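Local atomic coordinates of epsin-3 (Saccharomyces cerevisiae, PDB entry 3ONK), a protein that helps recruit clathrin to the Golgi network and endosomes, binds membranes enriched in phosphatidylinositol-3,5-bisphosphate, and is represented here by its ENTH domain. Residues A[118-121]-A[122-126]; A[93-96]-A[97-100]; A[25-28]-A[29-33]. All blocks are in the same frame, centred on the assembly; numbering follows the deposited sequence.

Interaction 1. Residues A[118-121]-A[122-126]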
ATOM      1  N   THR A 118      -7.312  -4.267  10.156  1.00 27.45           N
ATOM      2  CA  THR A 118      -7.651  -5.488   9.427  1.00 29.13           C
ATOM      3  C   THR A 118      -6.934  -5.586   8.072  1.00 30.81           C
ATOM      4  O   THR A 118      -6.526  -6.678   7.667  1.00 29.96           O
ATOM      5  CB  THR A 118      -9.181  -5.649   9.237  1.00 32.13           C
ATOM      6  OG1 THR A 118      -9.669  -4.658   8.329  1.00 38.48           O
ATOM      7  CG2 THR A 118      -9.903  -5.494  10.569  1.00 30.17           C
ATOM      8  N   ARG A 119      -6.764  -4.461   7.375  1.00 27.77           N
ATOM      9  CA  ARG A 119      -5.980  -4.473   6.136  1.00 25.19           C
ATOM     10  C   ARG A 119      -4.517  -4.753   6.439  1.00 24.59           C
ATOM     11  O   ARG A 119      -3.850  -5.493   5.722  1.00 26.42           O
ATOM     12  CB  ARG A 119      -6.057  -3.133   5.397  1.00 25.45           C
ATOM     13  CG  ARG A 119      -7.411  -2.780   4.830  1.00 27.68           C
ATOM     14  CD  ARG A 119      -7.963  -3.897   3.983  1.00 35.50           C
ATOM     15  NE  ARG A 119      -7.308  -4.015   2.681  1.00 43.59           N
ATOM     16  CZ  ARG A 119      -7.773  -3.496   1.543  1.00 33.14           C
ATOM     17  NH1 ARG A 119      -7.105  -3.676   0.410  1.00 31.06           N
ATOM     18  NH2 ARG A 119      -8.900  -2.802   1.532  1.00 34.84           N
ATOM     19  N   VAL A 120      -3.999  -4.124   7.486  1.00 27.31           N
ATOM     20  CA  VAL A 120      -2.580  -4.260   7.781  1.00 26.59           C
ATOM     21  C   VAL A 120      -2.247  -5.670   8.254  1.00 23.19           C
ATOM     22  O   VAL A 120      -1.233  -6.235   7.860  1.00 24.95           O
ATOM     23  CB  VAL A 120      -2.084  -3.218   8.788  1.00 23.43           C
ATOM     24  CG1 VAL A 120      -2.210  -3.748  10.194  1.00 26.79           C
ATOM     25  CG2 VAL A 120      -0.636  -2.892   8.499  1.00 26.45           C
ATOM     26  N   LYS A 121      -3.108  -6.243   9.082  1.00 23.68           N
ATOM     27  CA  LYS A 121      -2.946  -7.641   9.478  1.00 27.73           C
ATOM     28  C   LYS A 121      -2.945  -8.592   8.272  1.00 24.39           C
ATOM     29  O   LYS A 121      -2.151  -9.533   8.216  1.00 24.06           O
ATOM     30  CB  LYS A 121      -4.017  -8.048  10.494  1.00 29.75           C
ATOM     31  CG  LYS A 121      -3.857  -7.373  11.863  1.00 34.67           C
ATOM     32  CD  LYS A 121      -4.875  -7.911  12.857  1.00 38.20           C
ATOM     33  CE  LYS A 121      -5.230  -6.876  13.927  1.00 44.29           C
ATOM     34  NZ  LYS A 121      -6.633  -6.361  13.755  1.00 41.54           N
ATOM     35  N   ALA A 122      -3.823  -8.342   7.306  1.00 20.77           N
ATOM     36  CA  ALA A 122      -3.880  -9.189   6.111  1.00 26.60           C
ATOM     37  C   ALA A 122      -2.610  -9.044   5.263  1.00 26.38           C
ATOM     38  O   ALA A 122      -2.028 -10.031   4.814  1.00 25.51           O
ATOM     39  CB  ALA A 122      -5.122  -8.872   5.283  1.00 22.70           C
ATOM     40  N   LEU A 123      -2.178  -7.804   5.059  1.00 25.36           N
ATOM     41  CA  LEU A 123      -0.975  -7.546   4.289  1.00 22.80           C
ATOM     42  C   LEU A 123       0.250  -8.199   4.929  1.00 22.92           C
ATOM     43  O   LEU A 123       1.115  -8.713   4.229  1.00 23.14           O
ATOM     44  CB  LEU A 123      -0.734  -6.045   4.162  1.00 25.03           C
ATOM     45  CG  LEU A 123       0.244  -5.648   3.064  1.00 28.37           C
ATOM     46  CD1 LEU A 123      -0.500  -5.590   1.741  1.00 31.58           C
ATOM     47  CD2 LEU A 123       0.871  -4.313   3.361  1.00 32.55           C
ATOM     48  N   ILE A 124       0.345  -8.158   6.254  1.00 21.76           N
ATOM     49  CA  ILE A 124       1.530  -8.694   6.914  1.00 23.51           C
ATOM     50  C   ILE A 124       1.518 -10.215   6.826  1.00 25.31           C
ATOM     51  O   ILE A 124       2.549 -10.848   6.604  1.00 23.93           O
ATOM     52  CB  ILE A 124       1.668  -8.208   8.375  1.00 32.76           C
ATOM     53  CG1 ILE A 124       2.073  -6.726   8.404  1.00 30.71           C
ATOM     54  CG2 ILE A 124       2.693  -9.049   9.127  1.00 32.88           C
ATOM     55  CD1 ILE A 124       1.862  -6.045   9.752  1.00 32.34           C
ATOM     56  N   GLU A 125       0.337 -10.796   6.968  1.00 22.38           N
ATOM     57  CA  GLU A 125       0.192 -12.224   6.759  1.00 27.26           C
ATOM     58  C   GLU A 125       0.640 -12.546   5.335  1.00 30.44           C
ATOM     59  O   GLU A 125       1.414 -13.477   5.128  1.00 26.38           O
ATOM     60  CB  GLU A 125      -1.254 -12.645   6.981  1.00 26.24           C
ATOM     61  CG  GLU A 125      -1.451 -14.120   7.135  1.00 42.48           C
ATOM     62  CD  GLU A 125      -2.916 -14.497   7.108  1.00 50.94           C
ATOM     63  OE1 GLU A 125      -3.698 -13.783   6.440  1.00 54.75           O
ATOM     64  OE2 GLU A 125      -3.282 -15.504   7.752  1.00 61.04           O
ATOM     65  N   LEU A 126       0.178 -11.751   4.364  1.00 27.13           N
ATOM     66  CA  LEU A 126       0.560 -11.952   2.958  1.00 24.82           C
ATOM     67  C   LEU A 126       2.066 -11.850   2.761  1.00 25.32           C
ATOM     68  O   LEU A 126       2.704 -12.796   2.292  1.00 26.39           O
ATOM     69  CB  LEU A 126      -0.152 -10.960   2.026  1.00 23.69           C
ATOM     70  CG  LEU A 126       0.139 -11.100   0.518  1.00 21.29           C
ATOM     71  CD1 LEU A 126      -0.299 -12.473  -0.006  1.00 21.42           C
ATOM     72  CD2 LEU A 126      -0.494  -9.969  -0.313  1.00 19.00           C
TER
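Val120 and Ile124 sit one turn apart on helix 113-127 and meet along the same face. The Ile124 side chain can be followed outward. Ile124 CB lies 3.5 Å from Val120 O. CG1 swings beside the backbone N of its own residue, anti to the carbonyl carbon (chi1 -72°), and this lays it against the same oxygen, with Ile124 CG1 3.4 Å from Val120 O. At the tip, Ile124 CD1 stays close to Val120 O, at 3.6 Å. It also reaches the valine side chain, with Ile124 CD1 4.2 Å from Val120 CG2. The other branch, CG2, leaves on the far side of CB from the backbone N and meets Arg97.

The main chain beneath is regular alpha helix. Ile124 N donates to Val120 O at 3.0 Å, so this oxygen carries one hydrogen bond and the close packing of three carbons of the same isoleucine. The bond from Leu123 N to Arg119 O is 2.9 Å long and nearly straight, at 165°. Ala122 N reaches Thr118 O at 3.2 Å. Glu125 N completes the set on Lys121 O.

The helix is amphipathic. Lys121, Ala122 and Glu125 face solvent, while Val120, Leu123 and Ile124 are buried. Arg119 runs along helix 64-80, where its NH2 is hydrogen-bonded to Tyr68 OH. In the all-helical ENTH domain, Leu123 packs on Leu74 and Leu126 on Ile78 of helix 64-80, and Val120 and Ile124 both lean on Ile96 of helix 93-97.

Interaction 2. Residues A[93-96]-A[97-100]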
ATOM      1  N   ILE A  93       8.867  -4.361   7.269  1.00 24.96           N
ATOM      2  CA  ILE A  93       7.760  -4.987   8.004  1.00 23.18           C
ATOM      3  C   ILE A  93       7.565  -4.298   9.350  1.00 27.91           C
ATOM      4  O   ILE A  93       6.441  -4.074   9.799  1.00 28.57           O
ATOM      5  CB  ILE A  93       8.011  -6.493   8.278  1.00 30.17           C
ATOM      6  CG1 ILE A  93       8.018  -7.301   6.983  1.00 34.47           C
ATOM      7  CG2 ILE A  93       6.905  -7.061   9.150  1.00 31.50           C
ATOM      8  CD1 ILE A  93       6.615  -7.509   6.399  1.00 33.01           C
ATOM      9  N   ASN A  94       8.684  -3.974   9.986  1.00 23.94           N
ATOM     10  CA  ASN A  94       8.721  -3.249  11.256  1.00 29.66           C
ATOM     11  C   ASN A  94       7.825  -2.011  11.265  1.00 29.04           C
ATOM     12  O   ASN A  94       6.983  -1.835  12.140  1.00 26.90           O
ATOM     13  CB  ASN A  94      10.181  -2.844  11.548  1.00 39.07           C
ATOM     14  CG  ASN A  94      11.040  -2.737  10.261  1.00 40.65           C
ATOM     15  OD1 ASN A  94      11.603  -3.739   9.779  1.00 30.72           O
ATOM     16  ND2 ASN A  94      11.126  -1.523   9.700  1.00 37.29           N
ATOM     17  N   LEU A  95       8.037  -1.158  10.272  1.00 28.87           N
ATOM     18  CA  LEU A  95       7.310   0.090  10.113  1.00 28.66           C
ATOM     19  C   LEU A  95       5.829  -0.178   9.825  1.00 30.46           C
ATOM     20  O   LEU A  95       4.956   0.544  10.297  1.00 28.23           O
ATOM     21  CB  LEU A  95       7.944   0.893   8.971  1.00 25.15           C
ATOM     22  CG  LEU A  95       7.752   2.406   8.781  1.00 27.00           C
ATOM     23  CD1 LEU A  95       7.448   2.702   7.321  1.00 28.36           C
ATOM     24  CD2 LEU A  95       6.674   3.005   9.683  1.00 30.47           C
ATOM     25  N   ILE A  96       5.554  -1.216   9.045  1.00 23.07           N
ATOM     26  CA  ILE A  96       4.185  -1.547   8.681  1.00 24.33           C
ATOM     27  C   ILE A  96       3.416  -1.993   9.920  1.00 31.93           C
ATOM     28  O   ILE A  96       2.242  -1.621  10.110  1.00 25.20           O
ATOM     29  CB  ILE A  96       4.163  -2.647   7.602  1.00 26.40           C
ATOM     30  CG1 ILE A  96       4.938  -2.185   6.362  1.00 22.14           C
ATOM     31  CG2 ILE A  96       2.739  -3.052   7.250  1.00 25.85           C
ATOM     32  CD1 ILE A  96       5.043  -3.237   5.281  1.00 23.96           C
ATOM     33  N   ARG A  97       4.104  -2.772  10.763  1.00 29.93           N
ATOM     34  CA  ARG A  97       3.559  -3.298  12.015  1.00 30.99           C
ATOM     35  C   ARG A  97       2.998  -2.206  12.913  1.00 29.19           C
ATOM     36  O   ARG A  97       2.063  -2.438  13.676  1.00 25.60           O
ATOM     37  CB  ARG A  97       4.633  -4.086  12.788  1.00 29.21           C
ATOM     38  CG  ARG A  97       5.037  -5.405  12.141  1.00 34.20           C
ATOM     39  CD  ARG A  97       5.499  -6.456  13.178  1.00 39.87           C
ATOM     40  NE  ARG A  97       5.965  -7.681  12.526  1.00 32.84           N
ATOM     41  CZ  ARG A  97       5.206  -8.749  12.299  1.00 38.97           C
ATOM     42  NH1 ARG A  97       5.725  -9.803  11.688  1.00 43.42           N
ATOM     43  NH2 ARG A  97       3.935  -8.770  12.688  1.00 39.95           N
ATOM     44  N   ILE A  98       3.582  -1.018  12.834  1.00 26.91           N
ATOM     45  CA  ILE A  98       3.115   0.095  13.650  1.00 26.94           C
ATOM     46  C   ILE A  98       1.609   0.285  13.481  1.00 31.46           C
ATOM     47  O   ILE A  98       0.919   0.638  14.432  1.00 32.10           O
ATOM     48  CB  ILE A  98       3.854   1.419  13.297  1.00 32.29           C
ATOM     49  CG1 ILE A  98       3.588   2.489  14.353  1.00 42.59           C
ATOM     50  CG2 ILE A  98       3.422   1.953  11.941  1.00 31.20           C
ATOM     51  CD1 ILE A  98       4.059   3.878  13.933  1.00 43.10           C
ATOM     52  N   LEU A  99       1.098   0.029  12.275  1.00 26.02           N
ATOM     53  CA  LEU A  99      -0.312   0.294  11.972  1.00 24.93           C
ATOM     54  C   LEU A  99      -1.255  -0.679  12.652  1.00 26.91           C
ATOM     55  O   LEU A  99      -2.469  -0.465  12.659  1.00 26.55           O
ATOM     56  CB  LEU A  99      -0.565   0.289  10.458  1.00 24.55           C
ATOM     57  CG  LEU A  99       0.084   1.462   9.719  1.00 28.04           C
ATOM     58  CD1 LEU A  99      -0.233   1.413   8.214  1.00 24.30           C
ATOM     59  CD2 LEU A  99      -0.366   2.778  10.339  1.00 26.46           C
ATOM     60  N   GLU A 100      -0.703  -1.745  13.224  1.00 24.65           N
ATOM     61  CA  GLU A 100      -1.536  -2.776  13.827  1.00 24.20           C
ATOM     62  C   GLU A 100      -2.326  -2.228  15.017  1.00 29.49           C
ATOM     63  O   GLU A 100      -3.321  -2.827  15.449  1.00 24.28           O
ATOM     64  CB  GLU A 100      -0.698  -3.979  14.264  1.00 27.36           C
ATOM     65  CG  GLU A 100      -0.172  -4.846  13.136  1.00 31.66           C
ATOM     66  CD  GLU A 100       0.640  -6.033  13.656  1.00 43.70           C
ATOM     67  OE1 GLU A 100       1.886  -5.932  13.714  1.00 42.69           O
ATOM     68  OE2 GLU A 100       0.028  -7.062  14.022  1.00 50.27           O
TER
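Arg97 leaves its backbone with CG beside its own N (chi1 -70°). In Ile93 it is CG1 that sits beside the backbone N (chi1 -67°), which leaves CG2 anti to that N. Together these torsions bring the arginine chain beside the CG2 methyl of the residue one turn earlier. The place is the end of helix 93-97 in the helical ENTH domain, where an alpha-helical turn gives way to 3-10 turns.

Ile93 CG2 lies 3.6 Å from Arg97 NE and 3.9 Å from Arg97 CG. The methyl meets the guanidinium obliquely. From CG to NE the arginine is extended, and the chain keeps NE and the guanidinium alongside that methyl. On the next turn, Arg97 NH2 ends 3.6 Å from Glu100 OE1, a long salt bridge.

The backbone bonds record the change of helix type. Arg97 N donates to Ile93 O at 2.8 Å, four residues back. Leu99 N donates to Ile96 O at 3.0 Å, only three residues back. Glu100 N repeats the three-residue step on Arg97 O.

Ile96 and Leu99 are the buried residues. Ile96 touches Phe53 of helix 42-57, and Leu99 touches Phe56 of that helix as well as Ile67 and Leu71 of helix 64-80. Leu99 also reaches Val120 of helix 113-127. Leu95 leans on helix 42-57 too, against Phe53 and Thr57, while Ile98 is exposed. The side chain of Leu99 starts close against the carbonyl that its own N-H binds: Leu99 CB lies 3.4 Å from Ile96 O.

Interaction 3. Residues A[25-28]-A[29-33]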
ATOM      1  N   TRP A  25     -12.758   8.666  -2.469  1.00 22.27           N
ATOM      2  CA  TRP A  25     -12.889   7.413  -3.211  1.00 25.94           C
ATOM      3  C   TRP A  25     -11.520   6.808  -3.445  1.00 26.54           C
ATOM      4  O   TRP A  25     -10.512   7.521  -3.427  1.00 21.44           O
ATOM      5  CB  TRP A  25     -13.654   7.602  -4.530  1.00 25.75           C
ATOM      6  CG  TRP A  25     -13.138   8.712  -5.375  1.00 25.91           C
ATOM      7  CD1 TRP A  25     -12.248   8.612  -6.407  1.00 30.53           C
ATOM      8  CD2 TRP A  25     -13.489  10.095  -5.280  1.00 26.95           C
ATOM      9  NE1 TRP A  25     -12.029   9.849  -6.962  1.00 30.01           N
ATOM     10  CE2 TRP A  25     -12.773  10.776  -6.279  1.00 29.58           C
ATOM     11  CE3 TRP A  25     -14.346  10.823  -4.448  1.00 30.22           C
ATOM     12  CZ2 TRP A  25     -12.876  12.156  -6.459  1.00 33.53           C
ATOM     13  CZ3 TRP A  25     -14.447  12.182  -4.625  1.00 28.73           C
ATOM     14  CH2 TRP A  25     -13.721  12.841  -5.628  1.00 33.49           C
ATOM     15  N   GLY A  26     -11.492   5.490  -3.626  1.00 20.22           N
ATOM     16  CA  GLY A  26     -10.254   4.775  -3.843  1.00 20.71           C
ATOM     17  C   GLY A  26      -9.628   5.131  -5.181  1.00 25.02           C
ATOM     18  O   GLY A  26     -10.259   5.774  -6.028  1.00 23.42           O
ATOM     19  N   ALA A  27      -8.379   4.711  -5.361  1.00 24.59           N
ATOM     20  CA  ALA A  27      -7.663   4.865  -6.625  1.00 20.82           C
ATOM     21  C   ALA A  27      -8.166   3.868  -7.671  1.00 23.94           C
ATOM     22  O   ALA A  27      -8.644   2.775  -7.326  1.00 18.79           O
ATOM     23  CB  ALA A  27      -6.157   4.658  -6.385  1.00 18.29           C
ATOM     24  N   SER A  28      -8.048   4.234  -8.951  1.00 27.04           N
ATOM     25  CA  SER A  28      -8.416   3.333 -10.048  1.00 22.30           C
ATOM     26  C   SER A  28      -7.419   2.184 -10.165  1.00 22.30           C
ATOM     27  O   SER A  28      -6.221   2.374  -9.960  1.00 22.44           O
ATOM     28  CB  SER A  28      -8.470   4.078 -11.386  1.00 21.72           C
ATOM     29  OG  SER A  28      -7.175   4.180 -11.968  1.00 23.11           O
ATOM     30  N   SER A  29      -7.915   1.003 -10.527  1.00 19.19           N
ATOM     31  CA  SER A  29      -7.043  -0.147 -10.739  1.00 24.06           C
ATOM     32  C   SER A  29      -5.991   0.105 -11.815  1.00 19.41           C
ATOM     33  O   SER A  29      -4.870  -0.397 -11.708  1.00 22.56           O
ATOM     34  CB  SER A  29      -7.854  -1.405 -11.068  1.00 20.80           C
ATOM     35  OG  SER A  29      -8.423  -1.296 -12.362  1.00 34.93           O
ATOM     36  N   THR A  30      -6.343   0.870 -12.851  1.00 18.40           N
ATOM     37  CA  THR A  30      -5.388   1.203 -13.921  1.00 20.82           C
ATOM     38  C   THR A  30      -4.196   2.057 -13.415  1.00 20.10           C
ATOM     39  O   THR A  30      -3.047   1.849 -13.820  1.00 17.20           O
ATOM     40  CB  THR A  30      -6.073   1.899 -15.153  1.00 22.96           C
ATOM     41  OG1 THR A  30      -6.899   0.956 -15.836  1.00 26.76           O
ATOM     42  CG2 THR A  30      -5.028   2.395 -16.144  1.00 25.12           C
ATOM     43  N   LEU A  31      -4.477   2.997 -12.518  1.00 18.85           N
ATOM     44  CA  LEU A  31      -3.438   3.817 -11.916  1.00 18.06           C
ATOM     45  C   LEU A  31      -2.521   2.950 -11.065  1.00 20.19           C
ATOM     46  O   LEU A  31      -1.293   3.137 -11.047  1.00 18.45           O
ATOM     47  CB  LEU A  31      -4.053   4.919 -11.053  1.00 22.21           C
ATOM     48  CG  LEU A  31      -3.068   5.818 -10.298  1.00 23.04           C
ATOM     49  CD1 LEU A  31      -2.212   6.618 -11.262  1.00 20.34           C
ATOM     50  CD2 LEU A  31      -3.832   6.733  -9.352  1.00 19.63           C
ATOM     51  N   MET A  32      -3.124   2.000 -10.360  1.00 17.74           N
ATOM     52  CA  MET A  32      -2.351   1.052  -9.566  1.00 20.45           C
ATOM     53  C   MET A  32      -1.436   0.200 -10.471  1.00 17.90           C
ATOM     54  O   MET A  32      -0.250   0.011 -10.179  1.00 17.77           O
ATOM     55  CB  MET A  32      -3.281   0.172  -8.733  1.00 20.97           C
ATOM     56  CG  MET A  32      -3.972   0.887  -7.589  1.00 15.31           C
ATOM     57  SD  MET A  32      -4.666  -0.281  -6.411  1.00 19.59           S
ATOM     58  CE  MET A  32      -5.935  -1.070  -7.418  1.00 35.20           C
ATOM     59  N   ASP A  33      -1.985  -0.294 -11.577  1.00 18.16           N
ATOM     60  CA  ASP A  33      -1.183  -1.039 -12.553  1.00 21.86           C
ATOM     61  C   ASP A  33      -0.017  -0.205 -13.099  1.00 20.89           C
ATOM     62  O   ASP A  33       1.101  -0.703 -13.236  1.00 21.35           O
ATOM     63  CB  ASP A  33      -2.057  -1.551 -13.701  1.00 20.74           C
ATOM     64  CG  ASP A  33      -1.577  -2.894 -14.253  1.00 23.65           C
ATOM     65  OD1 ASP A  33      -0.802  -3.587 -13.565  1.00 31.26           O
ATOM     66  OD2 ASP A  33      -1.985  -3.261 -15.371  1.00 36.33           O
TER
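Ser28 OG accepts a hydrogen bond from Leu31 N, at 3.0 Å with an N-H...O angle of 157°. The hydroxyl oxygen also lies against the leucine side chain, with Ser28 OG 3.3 Å from Leu31 CB, and Thr30 CB comes near it from the preceding residue. The serine torsion explains the reach: chi1 of 84° places OG between the backbone N and the carbonyl carbon, folded over the first turn.

The carbonyl of Ser28 makes a second link. Met32 N donates to Ser28 O at 3.1 Å. Met32 CG packs 3.6 Å from Ser28 O as well.

Ser28 is thus the N-cap of helix 29-38. Its hydroxyl caps an amide N-H of the first turn, as an N-cap serine does. Before it, residues 25-27 are an extended part of the loop between helix 11-19 and helix 29-38. The bond from Asp33 N to Ser29 O carries the helical pattern onward.

Ala27 adds an apolar touch beside the cap. Its CB points toward the helix, and Ala27 CB lies 4.3 Å from Leu31 CD2. Both residues also pack on Ala19 of helix 11-19, and Leu31 reaches Lys15 and Glu18 there. Met32 leans on Leu73 and Tyr76 of helix 64-80.

In the fold
All three contacts are local turns of one ENTH domain, at a helix middle, a helix end and a helix start. Helix 64-80 is the neighbour common to all of them. Interactions 1 and 2 touch each other: Val120 CG1 lies 3.7 Å from Glu100 CG. Both combine buried apolar residues with exposed ones. Interaction 3 is a surface contact, with its centre about 20 Å from that of interaction 1. It lies across the chain's centre from interaction 2. Backbone bonds dominate at 118-126 and 93-100, whereas 25-33 adds a side-chain cap.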